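PDB 4JX2: hypothetical protein from Legionella pneumophila subsp. pneumophila, which is of unknown function but is probably secreted and carries a DUF5624 domain within a new combination of helices and strands. Local coordinates for residues D294-L308 with Y320-R333. Numbering follows the deposited sequence.
Sequences DRIYITPYAAVKPSL and YYNNTVWGARHNRR. With SO4 (sulfate ion), chain P.
Strand 296-298, outermost in this chain's mixed sheet, packs with the loop that follows it across helix 315-339, Tyr297 lying against Trp326 and Arg329 at the strand while Tyr320 and Tyr321 bond the loop backbone at 303-305. The axes of strand 296-298 and helix segment 320-333 approach to 9.5 Å at 109°. Tyr297 stands with its ring edge toward the face of the Trp326 five-membered ring, a T-shaped pair with planes at 70°, while Arg329 CB sits over the centre of one Tyr297 face in a CH-pi contact. The Tyr297 hydroxyl has two hydrogen-bond partners on the helix: Arg333 NE donates to Tyr297 OH at 2.9 Å, and Tyr297 OH shares a hydrogen bond with His330 ND1 at 3.0 Å. The extended Arg333 chain lays one guanidinium face against Asp294 CB. With CG anti to the backbone N (chi1 -162°), the Trp326 indole swings toward the strand, where NE1 donates an almost straight bond to Arg295 O at 2.8 Å, arriving from above the carbonyl plane. Arg295 sets a guanidinium face over Trp326 CH2, its NE bonded to Ala256 O.

Further along, Thr299 CG2 meets Val325 CG1. Ala303 N donates to Tyr320 OH at 2.8 Å; Tyr321 OH donates a hydrogen bond to Ala303 O at 2.6 Å and accepts one from Lys305 N at 2.8 Å. Lys305 bends at chi2 to carry CE over the Tyr320 face; NZ sits over the same face in a cation-pi contact and also bonds a pentaethylene glycol, probably from the crystallisation liquor.

On the sheet side, strand 296-298 pairs in parallel with strand 257-262, Leu308 and Tyr321 touch Ile83 of strand 79-84, and the second subunit packs on Arg329 and Arg333.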
loop_
_atom_site.group_PDB
_atom_site.type_symbol
_atom_site.label_atom_id
_atom_site.label_comp_id
_atom_site.label_asym_id
_atom_site.label_seq_id
_atom_site.Cartn_x
_atom_site.Cartn_y
_atom_site.Cartn_z
ATOM N N ASP A 294 6.681 -13.423 -7.028
ATOM C CA ASP A 294 6.063 -12.473 -7.974
ATOM C C ASP A 294 4.607 -12.855 -8.314
ATOM O O ASP A 294 3.934 -12.100 -9.006
ATOM C CB ASP A 294 6.891 -12.361 -9.270
ATOM C CG ASP A 294 6.980 -13.679 -10.020
ATOM O OD1 ASP A 294 6.052 -13.979 -10.810
ATOM O OD2 ASP A 294 7.952 -14.439 -9.776
ATOM N N ARG A 295 4.145 -14.040 -7.866
ATOM C CA ARG A 295 2.783 -14.535 -8.082
ATOM C C ARG A 295 1.867 -14.137 -6.903
ATOM O O ARG A 295 0.668 -14.458 -6.917
ATOM C CB ARG A 295 2.810 -16.053 -8.294
ATOM C CG ARG A 295 3.542 -16.440 -9.578
ATOM C CD ARG A 295 3.393 -17.897 -9.927
ATOM N NE ARG A 295 2.004 -18.244 -10.230
ATOM C CZ ARG A 295 1.457 -18.166 -11.437
ATOM N NH1 ARG A 295 2.175 -17.757 -12.476
ATOM N NH2 ARG A 295 0.187 -18.502 -11.618
ATOM N N ILE A 296 2.439 -13.398 -5.912
ATOM C CA ILE A 296 1.795 -12.881 -4.704
ATOM C C ILE A 296 1.614 -11.378 -4.847
ATOM O O ILE A 296 2.603 -10.644 -4.857
ATOM C CB ILE A 296 2.618 -13.238 -3.430
ATOM C CG1 ILE A 296 2.845 -14.763 -3.301
ATOM C CG2 ILE A 296 1.956 -12.661 -2.178
ATOM C CD1 ILE A 296 4.046 -15.157 -2.519
ATOM N N TYR A 297 0.355 -10.909 -4.950
ATOM C CA TYR A 297 0.086 -9.477 -5.118
ATOM C C TYR A 297 -0.723 -8.943 -3.960
ATOM O O TYR A 297 -1.723 -9.551 -3.580
ATOM C CB TYR A 297 -0.635 -9.197 -6.464
ATOM C CG TYR A 297 0.211 -9.520 -7.683
ATOM C CD1 TYR A 297 1.260 -8.688 -8.070
ATOM C CD2 TYR A 297 -0.015 -10.673 -8.429
ATOM C CE1 TYR A 297 2.061 -8.996 -9.167
ATOM C CE2 TYR A 297 0.784 -10.994 -9.525
ATOM C CZ TYR A 297 1.808 -10.144 -9.900
ATOM O OH TYR A 297 2.608 -10.469 -10.967
ATOM N N ILE A 298 -0.262 -7.823 -3.371
ATOM C CA ILE A 298 -0.984 -7.135 -2.311
ATOM C C ILE A 298 -1.798 -6.084 -3.032
ATOM O O ILE A 298 -1.220 -5.153 -3.590
ATOM C CB ILE A 298 -0.083 -6.575 -1.181
ATOM C CG1 ILE A 298 0.754 -7.719 -0.537
ATOM C CG2 ILE A 298 -0.953 -5.837 -0.124
ATOM C CD1 ILE A 298 1.764 -7.296 0.356
ATOM N N THR A 299 -3.126 -6.282 -3.096
ATOM C CA THR A 299 -4.043 -5.420 -3.829
ATOM C C THR A 299 -5.036 -4.757 -2.850
ATOM O O THR A 299 -6.206 -5.163 -2.799
ATOM C CB THR A 299 -4.749 -6.244 -4.927
ATOM O OG1 THR A 299 -5.459 -7.313 -4.307
ATOM C CG2 THR A 299 -3.774 -6.792 -5.974
ATOM N N PRO A 300 -4.615 -3.698 -2.101
ATOM C CA PRO A 300 -5.519 -3.116 -1.093
ATOM C C PRO A 300 -6.810 -2.486 -1.641
ATOM O O PRO A 300 -7.792 -2.362 -0.897
ATOM C CB PRO A 300 -4.641 -2.073 -0.402
ATOM C CG PRO A 300 -3.248 -2.589 -0.584
ATOM C CD PRO A 300 -3.280 -3.080 -2.007
ATOM N N TYR A 301 -6.837 -2.159 -2.933
ATOM C CA TYR A 301 -8.013 -1.526 -3.499
ATOM C C TYR A 301 -8.877 -2.510 -4.297
ATOM O O TYR A 301 -9.863 -2.096 -4.908
ATOM C CB TYR A 301 -7.622 -0.287 -4.307
ATOM C CG TYR A 301 -6.919 0.757 -3.461
ATOM C CD1 TYR A 301 -7.551 1.337 -2.357
ATOM C CD2 TYR A 301 -5.621 1.162 -3.755
ATOM C CE1 TYR A 301 -6.898 2.278 -1.559
ATOM C CE2 TYR A 301 -4.980 2.142 -2.998
ATOM C CZ TYR A 301 -5.611 2.681 -1.885
ATOM O OH TYR A 301 -4.960 3.643 -1.140
ATOM N N ALA A 302 -8.578 -3.815 -4.211
ATOM C CA ALA A 302 -9.425 -4.802 -4.847
ATOM C C ALA A 302 -10.785 -4.799 -4.161
ATOM O O ALA A 302 -10.860 -4.668 -2.927
ATOM C CB ALA A 302 -8.797 -6.179 -4.751
ATOM N N ALA A 303 -11.858 -4.902 -4.959
ATOM C CA ALA A 303 -13.216 -4.961 -4.445
ATOM C C ALA A 303 -13.496 -6.287 -3.716
ATOM O O ALA A 303 -12.924 -7.325 -4.058
ATOM C CB ALA A 303 -14.186 -4.810 -5.592
ATOM N N VAL A 304 -14.397 -6.243 -2.732
ATOM C CA VAL A 304 -14.931 -7.406 -2.022
ATOM C C VAL A 304 -16.242 -7.745 -2.791
ATOM O O VAL A 304 -17.246 -7.046 -2.669
ATOM C CB VAL A 304 -15.116 -7.115 -0.514
ATOM C CG1 VAL A 304 -15.713 -8.310 0.209
ATOM C CG2 VAL A 304 -13.792 -6.702 0.121
ATOM N N LYS A 305 -16.171 -8.720 -3.689
ATOM C CA LYS A 305 -17.280 -9.082 -4.576
ATOM C C LYS A 305 -18.456 -9.822 -3.846
ATOM O O LYS A 305 -18.242 -10.459 -2.805
ATOM C CB LYS A 305 -16.745 -9.911 -5.753
ATOM C CG LYS A 305 -15.992 -9.072 -6.767
ATOM C CD LYS A 305 -16.931 -8.144 -7.485
ATOM C CE LYS A 305 -16.227 -6.977 -8.085
ATOM N NZ LYS A 305 -17.219 -6.064 -8.672
ATOM N N PRO A 306 -19.705 -9.725 -4.371
ATOM C CA PRO A 306 -20.858 -10.304 -3.642
ATOM C C PRO A 306 -20.824 -11.809 -3.437
ATOM O O PRO A 306 -21.184 -12.241 -2.344
ATOM C CB PRO A 306 -22.068 -9.912 -4.492
ATOM C CG PRO A 306 -21.614 -8.738 -5.290
ATOM C CD PRO A 306 -20.153 -8.958 -5.559
ATOM N N SER A 307 -20.394 -12.607 -4.448
ATOM C CA SER A 307 -20.362 -14.069 -4.309
ATOM C C SER A 307 -19.081 -14.591 -3.598
ATOM O O SER A 307 -18.845 -15.797 -3.579
ATOM C CB SER A 307 -20.553 -14.752 -5.655
ATOM O OG SER A 307 -19.411 -14.646 -6.485
ATOM N N LEU A 308 -18.299 -13.705 -2.966
ATOM C CA LEU A 308 -17.111 -14.112 -2.205
ATOM C C LEU A 308 -17.569 -14.855 -0.957
ATOM O O LEU A 308 -18.395 -14.333 -0.205
ATOM C CB LEU A 308 -16.246 -12.894 -1.842
ATOM C CG LEU A 308 -14.873 -13.160 -1.220
ATOM C CD1 LEU A 308 -13.918 -13.801 -2.217
ATOM C CD2 LEU A 308 -14.275 -11.884 -0.707
ATOM N N TYR A 320 -13.154 -11.277 -12.230
ATOM C CA TYR A 320 -12.679 -10.085 -11.548
ATOM C C TYR A 320 -11.367 -10.371 -10.799
ATOM O O TYR A 320 -10.381 -9.689 -11.039
ATOM C CB TYR A 320 -13.745 -9.489 -10.596
ATOM C CG TYR A 320 -13.210 -8.315 -9.810
ATOM C CD1 TYR A 320 -12.938 -7.097 -10.434
ATOM C CD2 TYR A 320 -12.865 -8.450 -8.468
ATOM C CE1 TYR A 320 -12.381 -6.030 -9.729
ATOM C CE2 TYR A 320 -12.323 -7.385 -7.748
ATOM C CZ TYR A 320 -12.079 -6.180 -8.385
ATOM O OH TYR A 320 -11.502 -5.151 -7.685
ATOM N N TYR A 321 -11.356 -11.361 -9.910
ATOM C CA TYR A 321 -10.171 -11.663 -9.108
ATOM C C TYR A 321 -9.041 -12.285 -9.940
ATOM O O TYR A 321 -7.883 -11.891 -9.797
ATOM C CB TYR A 321 -10.540 -12.577 -7.910
ATOM C CG TYR A 321 -11.340 -11.851 -6.854
ATOM C CD1 TYR A 321 -10.804 -10.758 -6.171
ATOM C CD2 TYR A 321 -12.645 -12.228 -6.560
ATOM C CE1 TYR A 321 -11.551 -10.062 -5.225
ATOM C CE2 TYR A 321 -13.391 -11.557 -5.592
ATOM C CZ TYR A 321 -12.838 -10.475 -4.925
ATOM O OH TYR A 321 -13.569 -9.814 -3.968
ATOM N N ASN A 322 -9.388 -13.227 -10.808
ATOM C CA ASN A 322 -8.456 -13.981 -11.619
ATOM C C ASN A 322 -7.809 -13.124 -12.710
ATOM O O ASN A 322 -6.587 -13.170 -12.849
ATOM C CB ASN A 322 -9.188 -15.187 -12.228
ATOM C CG ASN A 322 -8.345 -16.114 -13.046
ATOM O OD1 ASN A 322 -7.338 -16.645 -12.588
ATOM N ND2 ASN A 322 -8.775 -16.369 -14.270
ATOM N N ASN A 323 -8.615 -12.364 -13.489
ATOM C CA ASN A 323 -8.121 -11.584 -14.624
ATOM C C ASN A 323 -7.959 -10.084 -14.335
ATOM O O ASN A 323 -6.894 -9.541 -14.613
ATOM C CB ASN A 323 -9.030 -11.775 -15.837
ATOM C CG ASN A 323 -9.174 -13.206 -16.302
ATOM O OD1 ASN A 323 -10.243 -13.811 -16.200
ATOM N ND2 ASN A 323 -8.108 -13.777 -16.833
ATOM N N THR A 324 -9.001 -9.411 -13.810
ATOM C CA THR A 324 -8.974 -7.970 -13.566
ATOM C C THR A 324 -7.968 -7.639 -12.495
ATOM O O THR A 324 -7.238 -6.651 -12.642
ATOM C CB THR A 324 -10.373 -7.445 -13.216
ATOM O OG1 THR A 324 -11.328 -7.978 -14.139
ATOM C CG2 THR A 324 -10.452 -5.917 -13.189
ATOM N N VAL A 325 -7.918 -8.441 -11.421
ATOM C CA VAL A 325 -6.989 -8.182 -10.326
ATOM C C VAL A 325 -5.648 -8.881 -10.596
ATOM O O VAL A 325 -4.723 -8.218 -11.051
ATOM C CB VAL A 325 -7.564 -8.512 -8.925
ATOM C CG1 VAL A 325 -6.575 -8.133 -7.837
ATOM C CG2 VAL A 325 -8.875 -7.773 -8.699
ATOM N N TRP A 326 -5.563 -10.204 -10.388
ATOM C CA TRP A 326 -4.324 -10.970 -10.504
ATOM C C TRP A 326 -3.675 -10.883 -11.899
ATOM O O TRP A 326 -2.495 -10.523 -11.990
ATOM C CB TRP A 326 -4.530 -12.440 -10.076
ATOM C CG TRP A 326 -3.226 -13.124 -9.782
ATOM C CD1 TRP A 326 -2.529 -13.093 -8.609
ATOM C CD2 TRP A 326 -2.381 -13.789 -10.732
ATOM N NE1 TRP A 326 -1.319 -13.734 -8.758
ATOM C CE2 TRP A 326 -1.187 -14.140 -10.060
ATOM C CE3 TRP A 326 -2.508 -14.100 -12.099
ATOM C CZ2 TRP A 326 -0.141 -14.821 -10.697
ATOM C CZ3 TRP A 326 -1.464 -14.765 -12.727
ATOM C CH2 TRP A 326 -0.307 -15.134 -12.025
ATOM N N GLY A 327 -4.451 -11.206 -12.941
ATOM C CA GLY A 327 -4.023 -11.256 -14.340
ATOM C C GLY A 327 -3.359 -10.002 -14.870
ATOM O O GLY A 327 -2.319 -10.090 -15.521
ATOM N N ALA A 328 -3.971 -8.830 -14.616
ATOM C CA ALA A 328 -3.474 -7.525 -15.057
ATOM C C ALA A 328 -2.092 -7.214 -14.441
ATOM O O ALA A 328 -1.190 -6.804 -15.183
ATOM C CB ALA A 328 -4.473 -6.446 -14.698
ATOM N N ARG A 329 -1.900 -7.494 -13.112
ATOM C CA ARG A 329 -0.610 -7.264 -12.438
ATOM C C ARG A 329 0.456 -8.148 -13.040
ATOM O O ARG A 329 1.553 -7.673 -13.336
ATOM C CB ARG A 329 -0.669 -7.470 -10.918
ATOM C CG ARG A 329 -1.941 -7.034 -10.211
ATOM C CD ARG A 329 -2.046 -5.573 -9.816
ATOM N NE ARG A 329 -2.256 -4.652 -10.937
ATOM C CZ ARG A 329 -3.436 -4.363 -11.480
ATOM N NH1 ARG A 329 -4.544 -4.951 -11.035
ATOM N NH2 ARG A 329 -3.516 -3.498 -12.489
ATOM N N HIS A 330 0.114 -9.410 -13.294
ATOM C CA HIS A 330 1.036 -10.355 -13.893
ATOM C C HIS A 330 1.356 -10.043 -15.362
ATOM O O HIS A 330 2.501 -10.211 -15.789
ATOM C CB HIS A 330 0.467 -11.751 -13.774
ATOM C CG HIS A 330 1.523 -12.804 -13.758
ATOM N ND1 HIS A 330 2.440 -12.908 -12.702
ATOM C CD2 HIS A 330 1.767 -13.788 -14.657
ATOM C CE1 HIS A 330 3.204 -13.944 -13.001
ATOM N NE2 HIS A 330 2.830 -14.514 -14.164
ATOM N N ASN A 331 0.353 -9.582 -16.129
ATOM C CA ASN A 331 0.522 -9.253 -17.541
ATOM C C ASN A 331 1.425 -8.042 -17.731
ATOM O O ASN A 331 2.235 -8.053 -18.652
ATOM C CB ASN A 331 -0.819 -9.052 -18.234
ATOM C CG ASN A 331 -1.246 -10.263 -19.029
ATOM O OD1 ASN A 331 -2.115 -11.044 -18.632
ATOM N ND2 ASN A 331 -0.602 -10.467 -20.160
ATOM N N ARG A 332 1.329 -7.036 -16.835
ATOM C CA ARG A 332 2.194 -5.850 -16.853
ATOM C C ARG A 332 3.702 -6.238 -16.620
ATOM O O ARG A 332 4.564 -5.632 -17.266
ATOM C CB ARG A 332 1.717 -4.799 -15.847
ATOM C CG ARG A 332 0.575 -3.969 -16.383
ATOM C CD ARG A 332 -0.210 -3.334 -15.263
ATOM N NE ARG A 332 0.421 -2.113 -14.758
ATOM C CZ ARG A 332 0.001 -0.878 -15.034
ATOM N NH1 ARG A 332 -1.059 -0.687 -15.811
ATOM N NH2 ARG A 332 0.628 0.172 -14.523
ATOM N N ARG A 333 4.014 -7.289 -15.781
ATOM C CA ARG A 333 5.412 -7.746 -15.610
ATOM C C ARG A 333 5.920 -8.311 -16.900
ATOM O O ARG A 333 7.056 -8.055 -17.282
ATOM C CB ARG A 333 5.578 -8.825 -14.525
ATOM C CG ARG A 333 5.302 -8.429 -13.093
ATOM C CD ARG A 333 5.791 -9.561 -12.199
ATOM N NE ARG A 333 5.312 -9.485 -10.813
ATOM C CZ ARG A 333 5.909 -8.783 -9.856
ATOM N NH1 ARG A 333 6.980 -8.045 -10.134
ATOM N NH2 ARG A 333 5.429 -8.795 -8.618
HETATM S S SO4 P . -1.105 3.160 -14.012
HETATM O O1 SO4 P . -1.033 4.591 -14.184
HETATM O O2 SO4 P . -1.285 2.504 -15.314
HETATM O O3 SO4 P . 0.144 2.700 -13.409
HETATM O O4 SO4 P . -2.250 2.860 -13.141
#